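Local coordinates for myosin-I heavy chain (Dictyostelium discoideum, PDB 5EJY), which powers actin-based movement as an ATP-driven myosin in early phagocytosis and adhesion, this chain being a MyTH4-FERM portion of its tail, at residues A[55-59]-A[98-104]; A[217-223]-A[259-265]; A[224-228]-A[244-248]. One frame throughout, in Å; residues are numbered along the deposited sequence.

Contact 1: residues A[55-59]-A[98-104]; sequences QTKVA and IESLRDE
L101 lays its branched end across Q55, with CD2 3.6 Å from the backbone O of Q55 and CG 3.8 Å from the amide OE1 of the same residue. The setting is the MyTH4 domain of the myosin tail, an all-helical bundle, where an early part of helix 53-70 meets the turn that leads into helix 102-112. Q55 spans the gap because its CG lies beside the backbone N, anti to the carbonyl carbon (chi1 -79°), and the chain runs extended from there, carrying the amide to S100. There S100 OG donates to Q55 OE1; the modelled length of 2.5 Å is very short and its exact value doubtful. The other end of the amide, NE2, is taken by OD2 of D52, the firmer evidence for the amide orientation as modelled. I98 runs antiparallel alongside the chain of Q55, its CG2 3.7 Å from Q55 OE1. With an alanine in place of Q55, S100 OG would probably be left without its acceptor, and the flank of L101 without the chain that it lies across. Further along, V58 crosses L101 at about a right angle, methyl against methyl, CG1 of V58 being 3.9 Å from CD1 of L101. A59 meets a different chemistry: the chain of E104 bends at chi2 (80°), bringing CD to 3.5 Å from CB of A59. That buried carboxylate is gripped from beyond the contact, OE2 by L47 N and Q108 NE2, OE1 by L48 N and H50 NE2, an array of donors that would be expected to keep it ionised. The backbone O of A59 also bonds to NE2 of Q108, the same nitrogen that holds OE2 of E104.

Contact 2: residues A[217-223]-A[259-265]; sequences IDSATTC and APTDKLC
The sulfur of C265, placed beside its own backbone N and anti to the carbonyl carbon (chi1 -74°), lies against the type I turn from D218 to T221, 3.9 Å from CA of S219. I217 takes the less common setting with CG1 between backbone N and carbonyl carbon (chi1 67°), which sends its CD1 across L264 at about a right angle, 3.9 Å from CB of L264, and up to SG of C265. The apolar packing made this way lies between two loops of the ubiquitin-like F1 lobe of the FERM domain, one leading into helix 223-233 and the other into helix 264-277. Where the loops pass, T222 and K263 form an isolated antiparallel bridge, a non-hydrogen-bonded pair. L264 N donates to T221 O (3.1 Å) before it, and beyond it C223 N donates to D262 O (2.9 Å), almost in line with the carbonyl bond (174°). CA-H groups of K263 and T222 approach those same two oxygens. A water accepts from C265 N (2.8 Å) and can donate to T221 O and D218 O, though not to every acceptor near it at once. T222 is the N-cap of helix 223-233, its OG1 holding E225 N. NZ of K263 donates to T261 O (3.0 Å) and also to the backbone O atoms of N180 and A182, while D218 forms a salt bridge with R176. Backbone hydrogen bonds and apolar packing thus join the two loops, while D218 and K263 also take partners beyond them, tying the F1 lobe to helix 161-180 and the chain just after it, in the MyTH4 region.

Contact 3: residues A[224-228]-A[244-248]; sequences QESSN and GFTII
F245 opens the strand by setting its backbone O 4.0 Å from CB of S227, while its ring leads away to meet that of F289. At T246 CA makes the nearest approach, 3.4 Å from OG of S227, and its bond to CB points away from the helix. I247 follows, with its N 3.3 Å from S227 OG and its CG1 3.7 Å from the same hydroxyl. That oxygen sits beside its own backbone N (chi1 -63°), where it bonds to the O of C223 one turn earlier in the helix, so the buried hydroxyl has a partner within its own helix. CD1 of I247 goes further, pressing on CB of S226 at 3.5 Å. The small side chains of S226 and S227 are consistent with the close approach of the short segment axes, 7.4 Å at an angle of 120°. This is the helix-on-sheet packing of the ubiquitin-like F1 lobe of the FERM domain: helix 223-233 crosses strand 245-251, S226 also touches L215 and I217 of strand 212-217, and I247 rests on F287 and F289 of the adjoining strand 285-291.

Contact 1 stands apart in the MyTH4 bundle, its centre about 26 Å from that of contact 2 and about 36 Å from that of contact 3, and it is only partly buried. Contacts 2 and 3 are both buried, share the F1 lobe and touch: contact 3 is nested within the loop that contact 2 closes, and both bear on helix 223-233, one at its start and one along its sheet-facing side. Chemistry follows place. In contact 1 helix meets turn through packing around L101, with an amide-hydroxyl pair at the more exposed side; two loops pair through backbone bonds and apolar packing in contact 2; and helix meets sheet mainly by close packing in contact 3.

Contact 1: residues A[55-59]-A[98-104]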
loop_
_atom_site.group_PDB
_atom_site.type_symbol
_atom_site.label_atom_id
_atom_site.label_comp_id
_atom_site.label_asym_id
_atom_site.label_seq_id
_atom_site.Cartn_x
_atom_site.Cartn_y
_atom_site.Cartn_z
ATOM N N GLN A 55 -3.439 3.453 -32.165
ATOM C CA GLN A 55 -3.759 2.264 -31.383
ATOM C C GLN A 55 -3.679 1.013 -32.240
ATOM O O GLN A 55 -3.357 -0.067 -31.746
ATOM C CB GLN A 55 -5.131 2.373 -30.718
ATOM C CG GLN A 55 -5.119 3.229 -29.454
ATOM C CD GLN A 55 -6.483 3.371 -28.818
ATOM O OE1 GLN A 55 -7.125 2.379 -28.463
ATOM N NE2 GLN A 55 -6.941 4.614 -28.668
ATOM N N THR A 56 -3.974 1.161 -33.527
ATOM C CA THR A 56 -3.814 0.049 -34.454
ATOM C C THR A 56 -2.341 -0.334 -34.517
ATOM O O THR A 56 -1.991 -1.511 -34.448
ATOM C CB THR A 56 -4.309 0.418 -35.865
ATOM O OG1 THR A 56 -5.707 0.725 -35.815
ATOM C CG2 THR A 56 -4.078 -0.729 -36.832
ATOM N N LYS A 57 -1.474 0.670 -34.637
ATOM C CA LYS A 57 -0.037 0.434 -34.707
ATOM C C LYS A 57 0.493 -0.208 -33.427
ATOM O O LYS A 57 1.310 -1.128 -33.469
ATOM C CB LYS A 57 0.715 1.748 -34.957
ATOM C CG LYS A 57 2.233 1.574 -34.983
ATOM C CD LYS A 57 2.976 2.911 -35.097
ATOM C CE LYS A 57 2.921 3.711 -33.794
ATOM N NZ LYS A 57 3.808 3.160 -32.721
ATOM N N VAL A 58 0.035 0.292 -32.287
ATOM C CA VAL A 58 0.456 -0.262 -31.005
ATOM C C VAL A 58 -0.029 -1.712 -30.814
ATOM O O VAL A 58 0.677 -2.544 -30.245
ATOM C CB VAL A 58 -0.033 0.622 -29.844
ATOM C CG1 VAL A 58 0.203 -0.081 -28.496
ATOM C CG2 VAL A 58 0.674 1.985 -29.881
ATOM N N ALA A 59 -1.235 -2.012 -31.277
ATOM C CA ALA A 59 -1.757 -3.379 -31.165
ATOM C C ALA A 59 -0.838 -4.359 -31.880
ATOM O O ALA A 59 -0.559 -5.457 -31.383
ATOM C CB ALA A 59 -3.163 -3.466 -31.724
ATOM N N ILE A 98 -4.724 2.606 -21.432
ATOM C CA ILE A 98 -5.570 2.813 -22.610
ATOM C C ILE A 98 -6.667 1.749 -22.641
ATOM O O ILE A 98 -6.453 0.629 -23.108
ATOM C CB ILE A 98 -4.729 2.784 -23.925
ATOM C CG1 ILE A 98 -3.556 3.776 -23.842
ATOM C CG2 ILE A 98 -5.589 3.113 -25.137
ATOM C CD1 ILE A 98 -2.406 3.459 -24.813
ATOM N N GLU A 99 -7.839 2.097 -22.125
ATOM C CA GLU A 99 -8.882 1.098 -21.915
ATOM C C GLU A 99 -9.293 0.458 -23.230
ATOM O O GLU A 99 -9.731 -0.696 -23.269
ATOM C CB GLU A 99 -10.111 1.720 -21.252
ATOM C CG GLU A 99 -11.053 0.677 -20.684
ATOM C CD GLU A 99 -12.488 1.148 -20.630
ATOM O OE1 GLU A 99 -12.786 2.048 -19.815
ATOM O OE2 GLU A 99 -13.314 0.617 -21.411
ATOM N N SER A 100 -9.150 1.210 -24.311
ATOM C CA SER A 100 -9.613 0.730 -25.604
ATOM C C SER A 100 -8.640 -0.248 -26.265
ATOM O O SER A 100 -8.887 -0.701 -27.379
ATOM C CB SER A 100 -9.924 1.914 -26.534
ATOM O OG SER A 100 -8.793 2.749 -26.685
ATOM N N LEU A 101 -7.535 -0.567 -25.586
ATOM C CA LEU A 101 -6.626 -1.596 -26.065
ATOM C C LEU A 101 -6.743 -2.889 -25.244
ATOM O O LEU A 101 -6.094 -3.872 -25.540
ATOM C CB LEU A 101 -5.176 -1.107 -26.043
ATOM C CG LEU A 101 -4.704 -0.242 -27.219
ATOM C CD1 LEU A 101 -3.350 0.340 -26.926
ATOM C CD2 LEU A 101 -4.656 -1.068 -28.511
ATOM N N ARG A 102 -7.553 -2.875 -24.198
ATOM C CA ARG A 102 -7.591 -4.016 -23.287
ATOM C C ARG A 102 -8.143 -5.252 -23.975
ATOM O O ARG A 102 -7.572 -6.357 -23.849
ATOM C CB ARG A 102 -8.415 -3.682 -22.038
ATOM C CG ARG A 102 -7.738 -2.616 -21.172
ATOM C CD ARG A 102 -8.568 -2.242 -19.979
ATOM N NE ARG A 102 -7.868 -1.270 -19.141
ATOM C CZ ARG A 102 -8.344 -0.794 -18.001
ATOM N NH1 ARG A 102 -9.512 -1.220 -17.551
ATOM N NH2 ARG A 102 -7.641 0.087 -17.297
ATOM N N ASP A 103 -9.245 -5.085 -24.700
ATOM C CA ASP A 103 -9.858 -6.263 -25.344
ATOM C C ASP A 103 -8.954 -6.809 -26.437
ATOM O O ASP A 103 -8.825 -8.025 -26.604
ATOM C CB ASP A 103 -11.267 -5.966 -25.856
ATOM C CG ASP A 103 -12.266 -5.783 -24.724
ATOM O OD1 ASP A 103 -11.944 -6.135 -23.560
ATOM O OD2 ASP A 103 -13.377 -5.294 -24.991
ATOM N N GLU A 104 -8.301 -5.905 -27.162
ATOM C CA GLU A 104 -7.268 -6.286 -28.120
ATOM C C GLU A 104 -6.247 -7.242 -27.506
ATOM O O GLU A 104 -5.994 -8.328 -28.043
ATOM C CB GLU A 104 -6.552 -5.041 -28.657
ATOM C CG GLU A 104 -5.373 -5.352 -29.568
ATOM C CD GLU A 104 -5.799 -5.707 -30.982
ATOM O OE1 GLU A 104 -6.829 -5.173 -31.448
ATOM O OE2 GLU A 104 -5.101 -6.529 -31.620
#

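Contact 2: residues A[217-223]-A[259-265]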
loop_
_atom_site.group_PDB
_atom_site.type_symbol
_atom_site.label_atom_id
_atom_site.label_comp_id
_atom_site.label_asym_id
_atom_site.label_seq_id
_atom_site.Cartn_x
_atom_site.Cartn_y
_atom_site.Cartn_z
ATOM N N ILE A 217 0.443 -11.993 0.214
ATOM C CA ILE A 217 -0.669 -11.288 -0.412
ATOM C C ILE A 217 -0.798 -11.607 -1.900
ATOM O O ILE A 217 0.051 -12.298 -2.486
ATOM C CB ILE A 217 -0.530 -9.732 -0.242
ATOM C CG1 ILE A 217 0.667 -9.188 -1.027
ATOM C CG2 ILE A 217 -0.372 -9.358 1.236
ATOM C CD1 ILE A 217 0.772 -7.636 -0.970
ATOM N N ASP A 218 -1.866 -11.101 -2.512
ATOM C CA ASP A 218 -1.989 -11.182 -3.961
ATOM C C ASP A 218 -2.101 -9.807 -4.594
ATOM O O ASP A 218 -2.082 -8.775 -3.886
ATOM C CB ASP A 218 -3.093 -12.170 -4.421
ATOM C CG ASP A 218 -4.512 -11.677 -4.157
ATOM O OD1 ASP A 218 -4.739 -10.473 -3.919
ATOM O OD2 ASP A 218 -5.438 -12.526 -4.207
ATOM N N SER A 219 -2.176 -9.777 -5.924
ATOM C CA SER A 219 -2.166 -8.497 -6.643
ATOM C C SER A 219 -3.284 -7.550 -6.221
ATOM O O SER A 219 -3.133 -6.325 -6.314
ATOM C CB SER A 219 -2.280 -8.751 -8.152
ATOM O OG SER A 219 -1.209 -9.579 -8.576
ATOM N N ALA A 220 -4.406 -8.110 -5.781
ATOM C CA ALA A 220 -5.595 -7.311 -5.444
ATOM C C ALA A 220 -5.696 -6.955 -3.963
ATOM O O ALA A 220 -6.647 -6.292 -3.553
ATOM C CB ALA A 220 -6.854 -8.039 -5.874
ATOM N N THR A 221 -4.719 -7.373 -3.166
ATOM C CA THR A 221 -4.778 -7.175 -1.715
ATOM C C THR A 221 -4.733 -5.695 -1.335
ATOM O O THR A 221 -3.838 -4.964 -1.756
ATOM C CB THR A 221 -3.651 -7.938 -0.994
ATOM O OG1 THR A 221 -3.873 -9.345 -1.148
ATOM C CG2 THR A 221 -3.640 -7.594 0.513
ATOM N N THR A 222 -5.713 -5.255 -0.554
ATOM C CA THR A 222 -5.798 -3.846 -0.190
ATOM C C THR A 222 -5.116 -3.538 1.130
ATOM O O THR A 222 -4.761 -4.435 1.885
ATOM C CB THR A 222 -7.256 -3.391 -0.075
ATOM O OG1 THR A 222 -7.903 -4.182 0.925
ATOM C CG2 THR A 222 -7.970 -3.566 -1.418
ATOM N N CYS A 223 -4.941 -2.247 1.401
ATOM C CA CYS A 223 -4.404 -1.830 2.684
ATOM C C CYS A 223 -5.305 -2.309 3.830
ATOM O O CYS A 223 -4.835 -2.770 4.866
ATOM C CB CYS A 223 -4.250 -0.310 2.706
ATOM S SG CYS A 223 -3.451 0.269 4.204
ATOM N N ALA A 259 -4.428 4.593 1.351
ATOM C CA ALA A 259 -5.883 4.494 1.504
ATOM C C ALA A 259 -6.346 3.042 1.683
ATOM O O ALA A 259 -5.695 2.122 1.202
ATOM C CB ALA A 259 -6.593 5.132 0.322
ATOM N N PRO A 260 -7.488 2.845 2.358
ATOM C CA PRO A 260 -7.950 1.486 2.669
ATOM C C PRO A 260 -8.126 0.628 1.433
ATOM O O PRO A 260 -7.831 -0.561 1.501
ATOM C CB PRO A 260 -9.305 1.723 3.342
ATOM C CG PRO A 260 -9.165 3.072 3.980
ATOM C CD PRO A 260 -8.349 3.873 2.979
ATOM N N THR A 261 -8.583 1.209 0.324
ATOM C CA THR A 261 -8.832 0.419 -0.884
ATOM C C THR A 261 -7.623 0.377 -1.822
ATOM O O THR A 261 -7.660 -0.292 -2.850
ATOM C CB THR A 261 -10.042 0.968 -1.674
ATOM O OG1 THR A 261 -9.768 2.307 -2.064
ATOM C CG2 THR A 261 -11.294 0.958 -0.817
ATOM N N ASP A 262 -6.560 1.101 -1.486
ATOM C CA ASP A 262 -5.353 1.065 -2.310
ATOM C C ASP A 262 -4.662 -0.305 -2.194
ATOM O O ASP A 262 -4.752 -0.974 -1.160
ATOM C CB ASP A 262 -4.380 2.159 -1.898
ATOM C CG ASP A 262 -4.708 3.510 -2.522
ATOM O OD1 ASP A 262 -5.765 3.666 -3.157
ATOM O OD2 ASP A 262 -3.891 4.421 -2.364
ATOM N N LYS A 263 -3.978 -0.715 -3.255
ATOM C CA LYS A 263 -3.375 -2.054 -3.317
ATOM C C LYS A 263 -1.918 -1.999 -2.887
ATOM O O LYS A 263 -1.154 -1.178 -3.389
ATOM C CB LYS A 263 -3.451 -2.605 -4.742
ATOM C CG LYS A 263 -4.820 -3.188 -5.132
ATOM C CD LYS A 263 -5.858 -2.099 -5.268
ATOM C CE LYS A 263 -7.266 -2.691 -5.434
ATOM N NZ LYS A 263 -8.264 -1.552 -5.499
ATOM N N LEU A 264 -1.524 -2.869 -1.967
ATOM C CA LEU A 264 -0.128 -2.858 -1.530
ATOM C C LEU A 264 0.830 -3.153 -2.671
ATOM O O LEU A 264 1.933 -2.622 -2.691
ATOM C CB LEU A 264 0.128 -3.814 -0.357
ATOM C CG LEU A 264 -0.637 -3.577 0.949
ATOM C CD1 LEU A 264 -0.057 -4.460 2.069
ATOM C CD2 LEU A 264 -0.610 -2.123 1.359
ATOM N N CYS A 265 0.432 -4.004 -3.621
ATOM C CA CYS A 265 1.303 -4.248 -4.772
ATOM C C CYS A 265 1.568 -2.987 -5.613
ATOM O O CYS A 265 2.638 -2.861 -6.219
ATOM C CB CYS A 265 0.770 -5.386 -5.648
ATOM S SG CYS A 265 1.011 -7.020 -4.904
HETATM O O HOH W 1 -1.955 -5.538 -3.604
#

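Contact 3: residues A[224-228]-A[244-248]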
loop_
_atom_site.group_PDB
_atom_site.type_symbol
_atom_site.label_atom_id
_atom_site.label_comp_id
_atom_site.label_asym_id
_atom_site.label_seq_id
_atom_site.Cartn_x
_atom_site.Cartn_y
_atom_site.Cartn_z
ATOM N N GLN A 224 -6.613 -2.201 3.640
ATOM C CA GLN A 224 -7.545 -2.637 4.671
ATOM C C GLN A 224 -7.478 -4.144 4.955
ATOM O O GLN A 224 -7.469 -4.560 6.116
ATOM C CB GLN A 224 -8.969 -2.190 4.328
ATOM C CG GLN A 224 -10.006 -2.546 5.374
ATOM C CD GLN A 224 -11.356 -1.884 5.098
ATOM O OE1 GLN A 224 -11.466 -1.013 4.245
ATOM N NE2 GLN A 224 -12.381 -2.297 5.830
ATOM N N GLU A 225 -7.413 -4.970 3.909
ATOM C CA GLU A 225 -7.278 -6.417 4.111
ATOM C C GLU A 225 -6.014 -6.742 4.875
ATOM O O GLU A 225 -6.019 -7.549 5.808
ATOM C CB GLU A 225 -7.248 -7.165 2.770
ATOM C CG GLU A 225 -8.594 -7.302 2.122
ATOM C CD GLU A 225 -8.521 -7.925 0.742
ATOM O OE1 GLU A 225 -7.433 -7.924 0.117
ATOM O OE2 GLU A 225 -9.571 -8.416 0.282
ATOM N N SER A 226 -4.917 -6.126 4.465
ATOM C CA SER A 226 -3.631 -6.413 5.091
ATOM C C SER A 226 -3.523 -5.877 6.516
ATOM O O SER A 226 -2.867 -6.489 7.367
ATOM C CB SER A 226 -2.490 -5.866 4.244
ATOM O OG SER A 226 -2.153 -6.806 3.247
ATOM N N SER A 227 -4.161 -4.738 6.766
ATOM C CA SER A 227 -4.219 -4.182 8.115
ATOM C C SER A 227 -5.027 -5.100 9.041
ATOM O O SER A 227 -4.648 -5.304 10.189
ATOM C CB SER A 227 -4.816 -2.774 8.099
ATOM O OG SER A 227 -3.992 -1.903 7.346
ATOM N N ASN A 228 -6.132 -5.651 8.535
ATOM C CA ASN A 228 -6.911 -6.623 9.304
ATOM C C ASN A 228 -6.119 -7.899 9.562
ATOM O O ASN A 228 -6.154 -8.469 10.659
ATOM C CB ASN A 228 -8.202 -6.996 8.571
ATOM C CG ASN A 228 -9.188 -5.848 8.475
ATOM O OD1 ASN A 228 -9.093 -4.852 9.199
ATOM N ND2 ASN A 228 -10.160 -5.992 7.585
ATOM N N GLY A 244 -7.991 0.938 14.706
ATOM C CA GLY A 244 -7.458 2.180 14.157
ATOM C C GLY A 244 -6.074 2.109 13.536
ATOM O O GLY A 244 -5.507 3.139 13.161
ATOM N N PHE A 245 -5.527 0.903 13.414
ATOM C CA PHE A 245 -4.215 0.719 12.785
ATOM C C PHE A 245 -4.336 0.631 11.264
ATOM O O PHE A 245 -5.351 0.180 10.747
ATOM C CB PHE A 245 -3.542 -0.570 13.291
ATOM C CG PHE A 245 -2.867 -0.437 14.640
ATOM C CD1 PHE A 245 -3.613 -0.205 15.786
ATOM C CD2 PHE A 245 -1.488 -0.572 14.756
ATOM C CE1 PHE A 245 -3.005 -0.127 17.024
ATOM C CE2 PHE A 245 -0.860 -0.481 15.996
ATOM C CZ PHE A 245 -1.622 -0.262 17.133
ATOM N N THR A 246 -3.301 1.072 10.553
ATOM C CA THR A 246 -3.235 0.894 9.101
ATOM C C THR A 246 -1.789 0.644 8.743
ATOM O O THR A 246 -0.904 0.762 9.587
ATOM C CB THR A 246 -3.710 2.142 8.291
ATOM O OG1 THR A 246 -2.748 3.212 8.409
ATOM C CG2 THR A 246 -5.085 2.620 8.770
ATOM N N ILE A 247 -1.549 0.330 7.479
ATOM C CA ILE A 247 -0.199 0.155 6.991
ATOM C C ILE A 247 0.126 1.388 6.169
ATOM O O ILE A 247 -0.660 1.779 5.309
ATOM C CB ILE A 247 -0.088 -1.109 6.109
ATOM C CG1 ILE A 247 -0.357 -2.366 6.960
ATOM C CG2 ILE A 247 1.303 -1.191 5.475
ATOM C CD1 ILE A 247 -0.531 -3.646 6.145
ATOM N N ILE A 248 1.273 2.005 6.447
ATOM C CA ILE A 248 1.715 3.171 5.693
ATOM C C ILE A 248 2.981 2.857 4.906
ATOM O O ILE A 248 3.621 1.820 5.128
ATOM C CB ILE A 248 1.943 4.418 6.619
ATOM C CG1 ILE A 248 2.976 4.114 7.706
ATOM C CG2 ILE A 248 0.628 4.873 7.225
ATOM C CD1 ILE A 248 4.387 4.490 7.336
#